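Local coordinates for uncharacterized protein (Bordetella bronchiseptica, PDB 4XG0) that probably acts as an ATP-dependent kinase of the DUF1537 family, which phosphorylates acid sugars in catabolic pathways, at residues Leu128-Asp133 against Leu230-Val235; Asp133-Val138 against Pro208-Asp213. One frame throughout, in Å; residues are numbered along the deposited sequence.

Overall arrangement
Both interactions lie in the N-terminal alpha/beta domain, thought to bind the sugar, at its parallel beta sheet. The centres of interactions 1 and 2 are about 10 Å apart. Interaction 1 joins the end of helix 119-130 and the turn after it to the turn leading into strand 234-238, whereas interaction 2 pairs strand 135-139 with strand 209-212. Asp-133 is common to both. Along the chain the order is 128-138, 208-213, 230-235, with helix 217-230 linking the last two. The contacts meet where Ile-135 probably bonds through its N to Arg-233 O and through its O to Val-235 N, which places strand 135-139 between 234-238 and 209-212.

Interaction 1 of 2, residues Leu128-Asp133 against Leu230-Val235; sequences LAWGED and LGQRAV
Trp-130 and Asp-133 meet Gln-232, Arg-233 and Val-235 in a mixed polar and apolar contact between two helix-to-strand turns at one end of the parallel beta sheet of the alpha/beta domain. Trp-130 closes helix 119-130, and Gly-131, nearly fully extended, takes the chain off it. With CG anti to the backbone N (chi1 -177°), the indole reaches across to the other turn, where NE1 of Trp-130 gives a nearly straight hydrogen bond of 2.8 Å to O of Gln-232 (166°). The oxygen lies almost in the ring plane, although the donor is tilted 29° from the carbonyl plane. CD1 of Trp-130 presses obliquely on CG2 of Val-235 at 3.3 Å, while CZ2 of Trp-130 passes CG of Gln-232 at 4.1 Å. The bond and this packing limit the ring's rotation; Leu-107 of strand 106-110, which lies beside 234-238, also touches the indole and Val-235.

On the more exposed side, Arg-233 reaches back to a backbone carbonyl of the first turn. Its chain bends at chi3, and the guanidinium takes the carbonyl of Asp-133 at its edge. NE of Arg-233 donates to O of Asp-133 at 3.1 Å. A weak second bond runs from NH2 of Arg-233 to O of Asp-133 at 3.3 Å. The Asp-133 carboxylate forms no salt bridge with Arg-233: its OD2 rests 3.9 Å from CB of Arg-233.

Interaction 2 of 2, residues Asp133-Val138 against Pro208-Asp213; sequences DAIAVV and PVVVVD
Val-137 and Val-212 lie side by side and point the same way from two adjacent strands, 135-139 and 209-212, in the parallel beta sheet of the N-terminal alpha/beta domain, thought to bind the sugar. Their nearest branches are CG1 of Val-137 and CG2 of Val-212, 4.1 Å apart. Val-210 shares this face with them, and its CG1, standing between the backbone N and the carbonyl carbon (chi1 60°), approaches CG2 of Ile-135 at 4.4 Å. Helix 217-230 packs on part of this face, Leu-223 touching both Val-137 and Val-212.

Ala-136, Val-138, Val-209 and Val-211 form the other face. Here CB of Ala-136 meets CG2 of Val-209 at 4.2 Å, and two residues on, CB of Val-138 comes to CG2 of Val-211. Between these pairs CG2 of Val-138 leans toward CG1 of Val-209, so three valines and an alanine make a loose apolar patch. Helix 119-130 lies over Ala-136 and Val-209, and helix 179-183 over Val-138, Val-209 and Val-211.

The axes of the short strand segments 135-138 and 209-212 come within 4.8 Å at an angle of 20°, and the bonds follow the parallel ladder, each strand giving two N-H groups to the other. Val-210 is bonded through both its N and its O, to Ala-136 and Val-138, and the bond from Val-138 N to Val-210 O is almost straight (174°). The ladder starts at Pro-208, which follows a cis peptide bond: its O accepts N of Ala-136 at 2.8 Å and also receives the CA-H of Ile-135, with CA 3.2 Å from O of Pro-208.

Interaction 1 of 2, residues Leu128-Asp133 against Leu230-Val235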
loop_
_atom_site.group_PDB
_atom_site.type_symbol
_atom_site.label_atom_id
_atom_site.label_comp_id
_atom_site.label_asym_id
_atom_site.label_seq_id
_atom_site.Cartn_x
_atom_site.Cartn_y
_atom_site.Cartn_z
ATOM N N LEU A 128 2.722 23.579 7.813
ATOM C CA LEU A 128 2.777 24.295 9.083
ATOM C C LEU A 128 1.561 23.937 9.941
ATOM O O LEU A 128 1.664 23.790 11.160
ATOM C CB LEU A 128 2.811 25.793 8.834
ATOM C CG LEU A 128 4.124 26.325 8.267
ATOM C CD1 LEU A 128 3.991 27.815 7.985
ATOM C CD2 LEU A 128 5.263 26.060 9.239
ATOM N N ALA A 129 0.413 23.789 9.290
ATOM C CA ALA A 129 -0.824 23.496 9.994
ATOM C C ALA A 129 -0.804 22.069 10.522
ATOM O O ALA A 129 -1.468 21.761 11.521
ATOM C CB ALA A 129 -2.021 23.714 9.087
ATOM N N TRP A 130 -0.044 21.202 9.846
ATOM C CA TRP A 130 0.012 19.783 10.210
ATOM C C TRP A 130 0.911 19.582 11.426
ATOM O O TRP A 130 0.542 18.885 12.365
ATOM C CB TRP A 130 0.479 18.923 9.029
ATOM C CG TRP A 130 0.500 17.440 9.316
ATOM C CD1 TRP A 130 1.599 16.646 9.439
ATOM C CD2 TRP A 130 -0.641 16.581 9.524
ATOM N NE1 TRP A 130 1.216 15.339 9.708
ATOM C CE2 TRP A 130 -0.150 15.284 9.766
ATOM C CE3 TRP A 130 -2.027 16.790 9.533
ATOM C CZ2 TRP A 130 -1.001 14.188 9.987
ATOM C CZ3 TRP A 130 -2.863 15.715 9.762
ATOM C CH2 TRP A 130 -2.348 14.435 10.002
ATOM N N GLY A 131 2.079 20.211 11.434
ATOM C CA GLY A 131 2.925 20.137 12.618
ATOM C C GLY A 131 4.252 20.844 12.447
ATOM O O GLY A 131 4.694 21.094 11.327
ATOM N N GLU A 132 4.901 21.153 13.562
ATOM C CA GLU A 132 6.165 21.867 13.509
ATOM C C GLU A 132 7.247 20.981 12.906
ATOM O O GLU A 132 8.062 21.437 12.105
ATOM C CB GLU A 132 6.561 22.358 14.903
ATOM C CG GLU A 132 5.664 23.480 15.408
ATOM C CD GLU A 132 6.239 24.220 16.606
ATOM O OE1 GLU A 132 7.384 23.927 17.012
ATOM O OE2 GLU A 132 5.537 25.105 17.142
ATOM N N ASP A 133 7.232 19.705 13.270
ATOM C CA ASP A 133 8.185 18.743 12.729
ATOM C C ASP A 133 7.718 18.144 11.398
ATOM O O ASP A 133 8.283 17.160 10.952
ATOM C CB ASP A 133 8.409 17.601 13.728
ATOM C CG ASP A 133 7.174 16.702 13.890
ATOM O OD1 ASP A 133 6.065 17.108 13.469
ATOM O OD2 ASP A 133 7.315 15.589 14.447
ATOM N N LEU A 230 8.483 6.976 7.723
ATOM C CA LEU A 230 8.558 8.246 8.445
ATOM C C LEU A 230 7.315 8.552 9.271
ATOM O O LEU A 230 7.350 9.412 10.147
ATOM C CB LEU A 230 8.842 9.419 7.509
ATOM C CG LEU A 230 10.233 9.497 6.857
ATOM C CD1 LEU A 230 10.223 10.528 5.742
ATOM C CD2 LEU A 230 11.327 9.810 7.864
ATOM N N GLY A 231 6.215 7.849 9.021
ATOM C CA GLY A 231 5.052 7.955 9.893
ATOM C C GLY A 231 4.299 9.277 9.830
ATOM O O GLY A 231 4.216 9.916 8.797
ATOM N N GLN A 232 3.764 9.694 10.970
ATOM C CA GLN A 232 2.814 10.799 11.023
ATOM C C GLN A 232 3.375 12.125 10.498
ATOM O O GLN A 232 2.661 12.895 9.858
ATOM C CB GLN A 232 2.308 10.993 12.464
ATOM C CG GLN A 232 1.435 12.221 12.603
ATOM C CD GLN A 232 0.677 12.280 13.908
ATOM O OE1 GLN A 232 0.744 11.362 14.730
ATOM N NE2 GLN A 232 -0.072 13.358 14.096
ATOM N N ARG A 233 4.656 12.375 10.746
ATOM C CA ARG A 233 5.267 13.654 10.384
ATOM C C ARG A 233 5.392 13.853 8.874
ATOM O O ARG A 233 5.528 14.988 8.410
ATOM C CB ARG A 233 6.648 13.792 11.047
ATOM C CG ARG A 233 7.733 12.916 10.437
ATOM C CD ARG A 233 9.083 13.008 11.175
ATOM N NE ARG A 233 9.645 14.357 11.198
ATOM C CZ ARG A 233 10.945 14.646 11.096
ATOM N NH1 ARG A 233 11.848 13.686 10.952
ATOM N NH2 ARG A 233 11.350 15.908 11.131
ATOM N N ALA A 234 5.358 12.763 8.114
ATOM C CA ALA A 234 5.600 12.841 6.673
ATOM C C ALA A 234 4.335 13.164 5.909
ATOM O O ALA A 234 3.423 12.333 5.831
ATOM C CB ALA A 234 6.179 11.555 6.169
ATOM N N VAL A 235 4.323 14.340 5.288
ATOM C CA VAL A 235 3.179 14.812 4.532
ATOM C C VAL A 235 3.427 14.696 3.026
ATOM O O VAL A 235 4.006 15.604 2.408
ATOM C CB VAL A 235 2.859 16.289 4.830
ATOM C CG1 VAL A 235 1.664 16.725 3.997
ATOM C CG2 VAL A 235 2.588 16.536 6.339
#

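Interaction 2 of 2, residues Asp133-Val138 against Pro208-Asp213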
loop_
_atom_site.group_PDB
_atom_site.type_symbol
_atom_site.label_atom_id
_atom_site.label_comp_id
_atom_site.label_asym_id
_atom_site.label_seq_id
_atom_site.Cartn_x
_atom_site.Cartn_y
_atom_site.Cartn_z
ATOM N N ASP A 133 7.232 19.705 13.270
ATOM C CA ASP A 133 8.185 18.743 12.729
ATOM C C ASP A 133 7.718 18.144 11.398
ATOM O O ASP A 133 8.283 17.160 10.952
ATOM C CB ASP A 133 8.409 17.601 13.728
ATOM C CG ASP A 133 7.174 16.702 13.890
ATOM O OD1 ASP A 133 6.065 17.108 13.469
ATOM O OD2 ASP A 133 7.315 15.589 14.447
ATOM N N ALA A 134 6.704 18.722 10.768
ATOM C CA ALA A 134 6.170 18.116 9.541
ATOM C C ALA A 134 7.170 18.248 8.394
ATOM O O ALA A 134 7.945 19.226 8.312
ATOM C CB ALA A 134 4.820 18.719 9.169
ATOM N N ILE A 135 7.214 17.234 7.546
ATOM C CA ILE A 135 8.054 17.293 6.340
ATOM C C ILE A 135 7.111 17.205 5.154
ATOM O O ILE A 135 6.281 16.282 5.075
ATOM C CB ILE A 135 9.060 16.122 6.272
ATOM C CG1 ILE A 135 9.970 16.115 7.500
ATOM C CG2 ILE A 135 9.864 16.171 4.968
ATOM C CD1 ILE A 135 10.936 14.959 7.542
ATOM N N ALA A 136 7.208 18.147 4.223
ATOM C CA ALA A 136 6.412 18.048 2.999
ATOM C C ALA A 136 7.291 17.306 2.029
ATOM O O ALA A 136 8.378 17.789 1.694
ATOM C CB ALA A 136 6.051 19.439 2.447
ATOM N N VAL A 137 6.823 16.144 1.587
ATOM C CA VAL A 137 7.570 15.273 0.696
ATOM C C VAL A 137 6.899 15.357 -0.655
ATOM O O VAL A 137 5.840 14.766 -0.889
ATOM C CB VAL A 137 7.594 13.841 1.223
ATOM C CG1 VAL A 137 8.500 12.973 0.323
ATOM C CG2 VAL A 137 8.049 13.836 2.700
ATOM N N VAL A 138 7.525 16.098 -1.548
ATOM C CA VAL A 138 6.850 16.566 -2.742
ATOM C C VAL A 138 7.282 15.764 -3.955
ATOM O O VAL A 138 8.473 15.739 -4.337
ATOM C CB VAL A 138 7.167 18.043 -2.988
ATOM C CG1 VAL A 138 6.428 18.531 -4.185
ATOM C CG2 VAL A 138 6.775 18.875 -1.778
ATOM N N PRO A 208 12.674 20.746 6.044
ATOM C CA PRO A 208 11.260 20.407 6.194
ATOM C C PRO A 208 10.492 20.249 4.887
ATOM O O PRO A 208 9.305 19.894 4.920
ATOM C CB PRO A 208 10.709 21.625 6.916
ATOM C CG PRO A 208 11.498 22.758 6.312
ATOM C CD PRO A 208 12.884 22.207 6.093
ATOM N N VAL A 209 11.124 20.533 3.761
ATOM C CA VAL A 209 10.456 20.402 2.480
ATOM C C VAL A 209 11.468 19.815 1.518
ATOM O O VAL A 209 12.592 20.303 1.432
ATOM C CB VAL A 209 9.960 21.758 1.955
ATOM C CG1 VAL A 209 9.326 21.595 0.611
ATOM C CG2 VAL A 209 8.996 22.395 2.916
ATOM N N VAL A 210 11.095 18.757 0.815
ATOM C CA VAL A 210 12.012 18.132 -0.126
ATOM C C VAL A 210 11.266 17.538 -1.299
ATOM O O VAL A 210 10.177 16.968 -1.144
ATOM C CB VAL A 210 12.899 17.040 0.541
ATOM C CG1 VAL A 210 12.037 15.918 1.150
ATOM C CG2 VAL A 210 13.919 16.467 -0.450
ATOM N N VAL A 211 11.866 17.703 -2.472
ATOM C CA VAL A 211 11.370 17.126 -3.716
ATOM C C VAL A 211 12.103 15.812 -3.992
ATOM O O VAL A 211 13.324 15.751 -3.920
ATOM C CB VAL A 211 11.591 18.124 -4.891
ATOM C CG1 VAL A 211 11.062 17.562 -6.185
ATOM C CG2 VAL A 211 10.900 19.432 -4.596
ATOM N N VAL A 212 11.346 14.767 -4.300
ATOM C CA VAL A 212 11.909 13.457 -4.620
ATOM C C VAL A 212 11.580 13.043 -6.057
ATOM O O VAL A 212 10.463 13.176 -6.544
ATOM C CB VAL A 212 11.414 12.370 -3.618
ATOM C CG1 VAL A 212 12.034 11.011 -3.961
ATOM C CG2 VAL A 212 11.726 12.796 -2.180
ATOM N N ASP A 213 12.604 12.594 -6.766
ATOM C CA ASP A 213 12.466 12.192 -8.130
ATOM C C ASP A 213 11.628 10.933 -8.196
ATOM O O ASP A 213 11.570 10.139 -7.241
ATOM C CB ASP A 213 13.848 11.887 -8.725
ATOM C CG ASP A 213 14.496 13.069 -9.370
ATOM O OD1 ASP A 213 14.117 14.230 -9.083
ATOM O OD2 ASP A 213 15.432 12.822 -10.182
#